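Local coordinates for protein beta-galactosidase (Trichoderma reesei, PDB 3OG2) that probably hydrolyses terminal non-reducing beta-D-galactose residues from beta-D-galactosides, as a glycoside hydrolase of family 35, at residues A919-Y931 with T939-N951. Numbering follows the deposited sequence.
Sequences ALLYVNGFQYGKY and TEFPVPEGILDYN. With NAG (2-acetamido-2-deoxy-beta-D-glucopyranose), chain C.
Tyr-928 and Ile-947 lie at the heart of the contact between the hairpin 919-931 and the strand and loop 939-951. Val-943 CG1 sits over one face of the Tyr-928 ring, 4.2 Å from its centroid, while Pro-944 CD comes within 3.6 Å of CE1 of that ring and Ile-947 CG1 meets its CE2 side. Replacing Tyr-928 with alanine is likely to open a gap between Val-943, Pro-944 and Ile-947 and leave Val-943 CG1 without the ring face it lies on. With CG1 anti to the carbonyl carbon (chi1 -63°) and the next torsion turning the chain end, Ile-947 CD1 lies over the centre of the Phe-926 ring in a CH-pi contact, 3.7 Å from the centroid. Next to it, Val-923 CG1 packs on Leu-948 CD2 at 3.6 Å. Asn-924, in the type I' turn of the hairpin, sends ND2 to Ile-947 O, 2.9 Å away and nearly straight (166°), in the plane of both amide and carbonyl; Asn-954 OD1 also takes a bond from ND2, and Trp-955 N donates to OD1, which fixes the amide's rotation. At the classic bulge of Tyr-928 and Gly-929 opposite Leu-921, Phe-941 lies against the backbone, CD2 3.5 Å from Gly-929 CA, where a side chain at Gly-929 would clash. A water donates to both Tyr-928 O and Pro-942 O. Tyr-931 CD1 still packs against Phe-941 CE1; the contact loosens beyond, at the partly exposed Thr-939, where Tyr-931 CE1 touches the acetamide methyl C8 of the glycan NAG at 3.3 Å. The two strands, antiparallel at 168° with axes 7.1 Å apart, belong to separate sheets of the second all-beta domain. Their sandwich-like interface is largely apolar and probably rests mainly on shape fit.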
loop_
_atom_site.group_PDB
_atom_site.type_symbol
_atom_site.label_atom_id
_atom_site.label_comp_id
_atom_site.label_asym_id
_atom_site.label_seq_id
_atom_site.Cartn_x
_atom_site.Cartn_y
_atom_site.Cartn_z
ATOM N N ALA A 919 12.884 11.945 -17.216
ATOM C CA ALA A 919 12.956 13.095 -16.315
ATOM C C ALA A 919 12.868 12.582 -14.879
ATOM O O ALA A 919 12.294 11.503 -14.586
ATOM C CB ALA A 919 11.785 14.060 -16.567
ATOM N N LEU A 920 13.466 13.321 -13.984
ATOM C CA LEU A 920 13.356 13.109 -12.547
ATOM C C LEU A 920 12.685 14.360 -11.944
ATOM O O LEU A 920 13.056 15.471 -12.302
ATOM C CB LEU A 920 14.713 12.912 -11.898
ATOM C CG LEU A 920 15.523 11.735 -12.417
ATOM C CD1 LEU A 920 16.937 11.810 -11.884
ATOM C CD2 LEU A 920 14.858 10.436 -11.922
ATOM N N LEU A 921 11.755 14.101 -11.039
ATOM C CA LEU A 921 11.029 15.173 -10.351
ATOM C C LEU A 921 11.539 15.273 -8.907
ATOM O O LEU A 921 11.527 14.240 -8.216
ATOM C CB LEU A 921 9.520 14.875 -10.372
ATOM C CG LEU A 921 8.669 15.836 -9.555
ATOM C CD1 LEU A 921 8.634 17.248 -10.155
ATOM C CD2 LEU A 921 7.242 15.263 -9.493
ATOM N N TYR A 922 11.945 16.428 -8.448
ATOM C CA TYR A 922 12.338 16.655 -7.076
ATOM C C TYR A 922 11.440 17.709 -6.469
ATOM O O TYR A 922 11.091 18.695 -7.124
ATOM C CB TYR A 922 13.765 17.120 -7.041
ATOM C CG TYR A 922 14.788 16.026 -7.181
ATOM C CD1 TYR A 922 15.255 15.491 -5.973
ATOM C CD2 TYR A 922 15.357 15.534 -8.340
ATOM C CE1 TYR A 922 16.194 14.505 -5.808
ATOM C CE2 TYR A 922 16.336 14.494 -8.176
ATOM C CZ TYR A 922 16.727 13.998 -6.972
ATOM O OH TYR A 922 17.716 13.009 -6.813
ATOM N N VAL A 923 11.064 17.468 -5.241
ATOM C CA VAL A 923 10.301 18.460 -4.459
ATOM C C VAL A 923 10.994 18.637 -3.115
ATOM O O VAL A 923 11.048 17.680 -2.336
ATOM C CB VAL A 923 8.848 18.053 -4.287
ATOM C CG1 VAL A 923 8.160 19.105 -3.398
ATOM C CG2 VAL A 923 8.186 17.900 -5.655
ATOM N N ASN A 924 11.512 19.798 -2.815
ATOM C CA ASN A 924 12.224 20.102 -1.597
ATOM C C ASN A 924 13.260 19.042 -1.279
ATOM O O ASN A 924 13.482 18.627 -0.143
ATOM C CB ASN A 924 11.232 20.264 -0.424
ATOM C CG ASN A 924 10.363 21.492 -0.661
ATOM O OD1 ASN A 924 10.845 22.503 -1.187
ATOM N ND2 ASN A 924 9.095 21.445 -0.302
ATOM N N GLY A 925 13.941 18.649 -2.355
ATOM C CA GLY A 925 15.084 17.740 -2.248
ATOM C C GLY A 925 14.706 16.256 -2.301
ATOM O O GLY A 925 15.616 15.425 -2.463
ATOM N N PHE A 926 13.431 15.922 -2.148
ATOM C CA PHE A 926 12.975 14.535 -2.256
ATOM C C PHE A 926 12.676 14.164 -3.695
ATOM O O PHE A 926 11.924 14.888 -4.366
ATOM C CB PHE A 926 11.684 14.365 -1.459
ATOM C CG PHE A 926 11.909 14.415 0.066
ATOM C CD1 PHE A 926 11.932 15.603 0.764
ATOM C CD2 PHE A 926 12.097 13.186 0.730
ATOM C CE1 PHE A 926 12.131 15.610 2.154
ATOM C CE2 PHE A 926 12.269 13.195 2.104
ATOM C CZ PHE A 926 12.302 14.381 2.801
ATOM N N GLN A 927 13.244 13.055 -4.142
ATOM C CA GLN A 927 12.884 12.630 -5.533
ATOM C C GLN A 927 11.529 11.956 -5.475
ATOM O O GLN A 927 11.312 11.039 -4.710
ATOM C CB GLN A 927 13.976 11.732 -6.084
ATOM C CG GLN A 927 13.855 11.557 -7.610
ATOM C CD GLN A 927 13.312 10.175 -7.887
ATOM O OE1 GLN A 927 12.099 9.946 -7.828
ATOM N NE2 GLN A 927 14.207 9.232 -8.189
ATOM N N TYR A 928 10.582 12.502 -6.232
ATOM C CA TYR A 928 9.192 12.095 -6.216
ATOM C C TYR A 928 8.704 11.709 -7.597
ATOM O O TYR A 928 7.496 11.764 -7.885
ATOM C CB TYR A 928 8.289 13.182 -5.534
ATOM C CG TYR A 928 7.824 12.671 -4.170
ATOM C CD1 TYR A 928 6.698 11.912 -4.052
ATOM C CD2 TYR A 928 8.569 12.976 -3.016
ATOM C CE1 TYR A 928 6.298 11.459 -2.776
ATOM C CE2 TYR A 928 8.196 12.515 -1.739
ATOM C CZ TYR A 928 7.045 11.758 -1.644
ATOM O OH TYR A 928 6.684 11.299 -0.398
ATOM N N GLY A 929 9.628 11.315 -8.475
ATOM C CA GLY A 929 9.097 10.813 -9.757
ATOM C C GLY A 929 10.239 10.507 -10.741
ATOM O O GLY A 929 11.209 11.296 -10.888
ATOM N N LYS A 930 10.093 9.380 -11.395
ATOM C CA LYS A 930 10.884 9.025 -12.534
ATOM C C LYS A 930 9.868 8.895 -13.667
ATOM O O LYS A 930 8.995 8.067 -13.674
ATOM C CB LYS A 930 11.617 7.678 -12.269
ATOM C CG LYS A 930 12.477 7.272 -13.457
ATOM C CD LYS A 930 13.537 6.226 -13.085
ATOM C CE LYS A 930 14.797 6.844 -12.524
ATOM N NZ LYS A 930 15.903 5.869 -12.277
ATOM N N TYR A 931 10.040 9.782 -14.646
ATOM C CA TYR A 931 9.156 9.872 -15.796
ATOM C C TYR A 931 9.910 9.378 -17.011
ATOM O O TYR A 931 11.015 9.833 -17.277
ATOM C CB TYR A 931 8.769 11.353 -16.003
ATOM C CG TYR A 931 7.876 11.543 -17.222
ATOM C CD1 TYR A 931 6.536 11.168 -17.135
ATOM C CD2 TYR A 931 8.368 12.054 -18.399
ATOM C CE1 TYR A 931 5.696 11.320 -18.244
ATOM C CE2 TYR A 931 7.577 12.243 -19.539
ATOM C CZ TYR A 931 6.239 11.867 -19.425
ATOM O OH TYR A 931 5.393 12.018 -20.503
ATOM N N THR A 939 2.062 9.634 -15.781
ATOM C CA THR A 939 2.180 11.039 -16.183
ATOM C C THR A 939 1.856 11.970 -15.024
ATOM O O THR A 939 2.232 13.135 -15.040
ATOM C CB THR A 939 1.217 11.386 -17.339
ATOM O OG1 THR A 939 -0.122 10.936 -16.999
ATOM C CG2 THR A 939 1.632 10.714 -18.654
ATOM N N GLU A 940 1.156 11.472 -13.986
ATOM C CA GLU A 940 0.711 12.306 -12.855
ATOM C C GLU A 940 1.414 11.815 -11.608
ATOM O O GLU A 940 1.302 10.608 -11.248
ATOM C CB GLU A 940 -0.806 12.216 -12.751
ATOM C CG GLU A 940 -1.325 12.919 -11.483
ATOM C CD GLU A 940 -2.790 13.227 -11.531
ATOM O OE1 GLU A 940 -3.493 12.917 -12.512
ATOM O OE2 GLU A 940 -3.280 13.825 -10.542
ATOM N N PHE A 941 2.129 12.707 -10.927
ATOM C CA PHE A 941 3.025 12.416 -9.802
ATOM C C PHE A 941 2.533 13.110 -8.550
ATOM O O PHE A 941 2.820 14.305 -8.386
ATOM C CB PHE A 941 4.482 12.872 -10.134
ATOM C CG PHE A 941 5.021 12.009 -11.269
ATOM C CD1 PHE A 941 4.803 12.306 -12.593
ATOM C CD2 PHE A 941 5.765 10.843 -10.956
ATOM C CE1 PHE A 941 5.326 11.499 -13.631
ATOM C CE2 PHE A 941 6.314 10.057 -11.980
ATOM C CZ PHE A 941 6.082 10.367 -13.298
ATOM N N PRO A 942 1.770 12.433 -7.701
ATOM C CA PRO A 942 1.276 13.096 -6.467
ATOM C C PRO A 942 2.439 13.285 -5.516
ATOM O O PRO A 942 3.387 12.452 -5.464
ATOM C CB PRO A 942 0.314 12.070 -5.866
ATOM C CG PRO A 942 0.765 10.764 -6.423
ATOM C CD PRO A 942 1.287 11.051 -7.806
ATOM N N VAL A 943 2.408 14.355 -4.747
ATOM C CA VAL A 943 3.417 14.665 -3.729
ATOM C C VAL A 943 2.666 15.077 -2.494
ATOM O O VAL A 943 1.862 15.987 -2.623
ATOM C CB VAL A 943 4.417 15.731 -4.196
ATOM C CG1 VAL A 943 5.447 15.951 -3.099
ATOM C CG2 VAL A 943 5.055 15.275 -5.520
ATOM N N PRO A 944 2.870 14.453 -1.342
ATOM C CA PRO A 944 2.023 14.799 -0.197
ATOM C C PRO A 944 2.345 16.138 0.452
ATOM O O PRO A 944 3.477 16.570 0.518
ATOM C CB PRO A 944 2.360 13.708 0.823
ATOM C CG PRO A 944 3.741 13.270 0.451
ATOM C CD PRO A 944 3.865 13.410 -1.045
ATOM N N GLU A 945 1.263 16.781 0.974
ATOM C CA GLU A 945 1.452 17.827 1.955
ATOM C C GLU A 945 2.382 17.331 3.048
ATOM O O GLU A 945 2.260 16.173 3.449
ATOM C CB GLU A 945 0.071 18.201 2.546
ATOM C CG GLU A 945 0.133 19.423 3.457
ATOM C CD GLU A 945 -1.232 19.752 4.008
ATOM O OE1 GLU A 945 -2.261 19.375 3.382
ATOM O OE2 GLU A 945 -1.297 20.408 5.069
ATOM N N GLY A 946 3.325 18.159 3.496
ATOM C CA GLY A 946 4.343 17.653 4.435
ATOM C C GLY A 946 5.650 17.672 3.702
ATOM O O GLY A 946 6.638 18.294 4.126
ATOM N N ILE A 947 5.722 17.023 2.550
ATOM C CA ILE A 947 6.836 17.171 1.628
ATOM C C ILE A 947 6.682 18.552 0.926
ATOM O O ILE A 947 7.656 19.300 0.922
ATOM C CB ILE A 947 6.934 16.023 0.622
ATOM C CG1 ILE A 947 7.188 14.670 1.309
ATOM C CG2 ILE A 947 8.045 16.324 -0.386
ATOM C CD1 ILE A 947 8.474 14.596 2.135
ATOM N N LEU A 948 5.483 18.820 0.434
ATOM C CA LEU A 948 5.191 20.207 0.043
ATOM C C LEU A 948 4.788 21.063 1.233
ATOM O O LEU A 948 4.067 20.580 2.131
ATOM C CB LEU A 948 4.009 20.187 -0.921
ATOM C CG LEU A 948 4.331 19.814 -2.362
ATOM C CD1 LEU A 948 3.073 19.452 -3.131
ATOM C CD2 LEU A 948 5.057 20.972 -3.088
ATOM N N ASP A 949 5.169 22.328 1.265
ATOM C CA ASP A 949 4.788 23.319 2.235
ATOM C C ASP A 949 3.660 24.128 1.611
ATOM O O ASP A 949 3.866 24.869 0.633
ATOM C CB ASP A 949 6.015 24.180 2.595
ATOM C CG ASP A 949 5.703 25.204 3.670
ATOM O OD1 ASP A 949 4.514 25.447 3.971
ATOM O OD2 ASP A 949 6.652 25.848 4.214
ATOM N N TYR A 950 2.444 23.982 2.118
ATOM C CA TYR A 950 1.282 24.634 1.549
ATOM C C TYR A 950 1.178 26.089 1.953
ATOM O O TYR A 950 0.283 26.805 1.501
ATOM C CB TYR A 950 -0.019 23.900 1.986
ATOM C CG TYR A 950 -0.288 22.669 1.142
ATOM C CD1 TYR A 950 0.720 21.863 0.603
ATOM C CD2 TYR A 950 -1.607 22.286 0.913
ATOM C CE1 TYR A 950 0.391 20.735 -0.153
ATOM C CE2 TYR A 950 -1.950 21.182 0.153
ATOM C CZ TYR A 950 -0.921 20.414 -0.371
ATOM O OH TYR A 950 -1.270 19.322 -1.109
ATOM N N ASN A 951 2.105 26.578 2.792
ATOM C CA ASN A 951 2.060 28.000 3.219
ATOM C C ASN A 951 3.475 28.508 3.278
ATOM O O ASN A 951 4.022 29.039 4.236
ATOM C CB ASN A 951 1.299 28.106 4.553
ATOM C CG ASN A 951 -0.198 27.932 4.308
ATOM O OD1 ASN A 951 -0.820 26.885 4.611
ATOM N ND2 ASN A 951 -0.821 28.987 3.736
HETATM C C1 NAG C . 3.692 8.491 -24.189
HETATM C C2 NAG C . 3.691 7.297 -23.219
HETATM C C3 NAG C . 4.421 6.131 -23.901
HETATM C C4 NAG C . 3.767 5.786 -25.247
HETATM C C5 NAG C . 3.618 7.072 -26.097
HETATM C C6 NAG C . 2.824 6.818 -27.375
HETATM C C7 NAG C . 3.862 7.870 -20.849
HETATM C C8 NAG C . 4.708 8.590 -19.807
HETATM N N2 NAG C . 4.447 7.695 -22.022
HETATM O O3 NAG C . 4.426 5.019 -23.024
HETATM O O4 NAG C . 4.648 4.932 -25.958
HETATM O O5 NAG C . 2.988 8.094 -25.354
HETATM O O6 NAG C . 2.976 7.992 -28.200
HETATM O O7 NAG C . 2.712 7.538 -20.623
HETATM O O HOH W 1 4.874 11.002 -7.298
#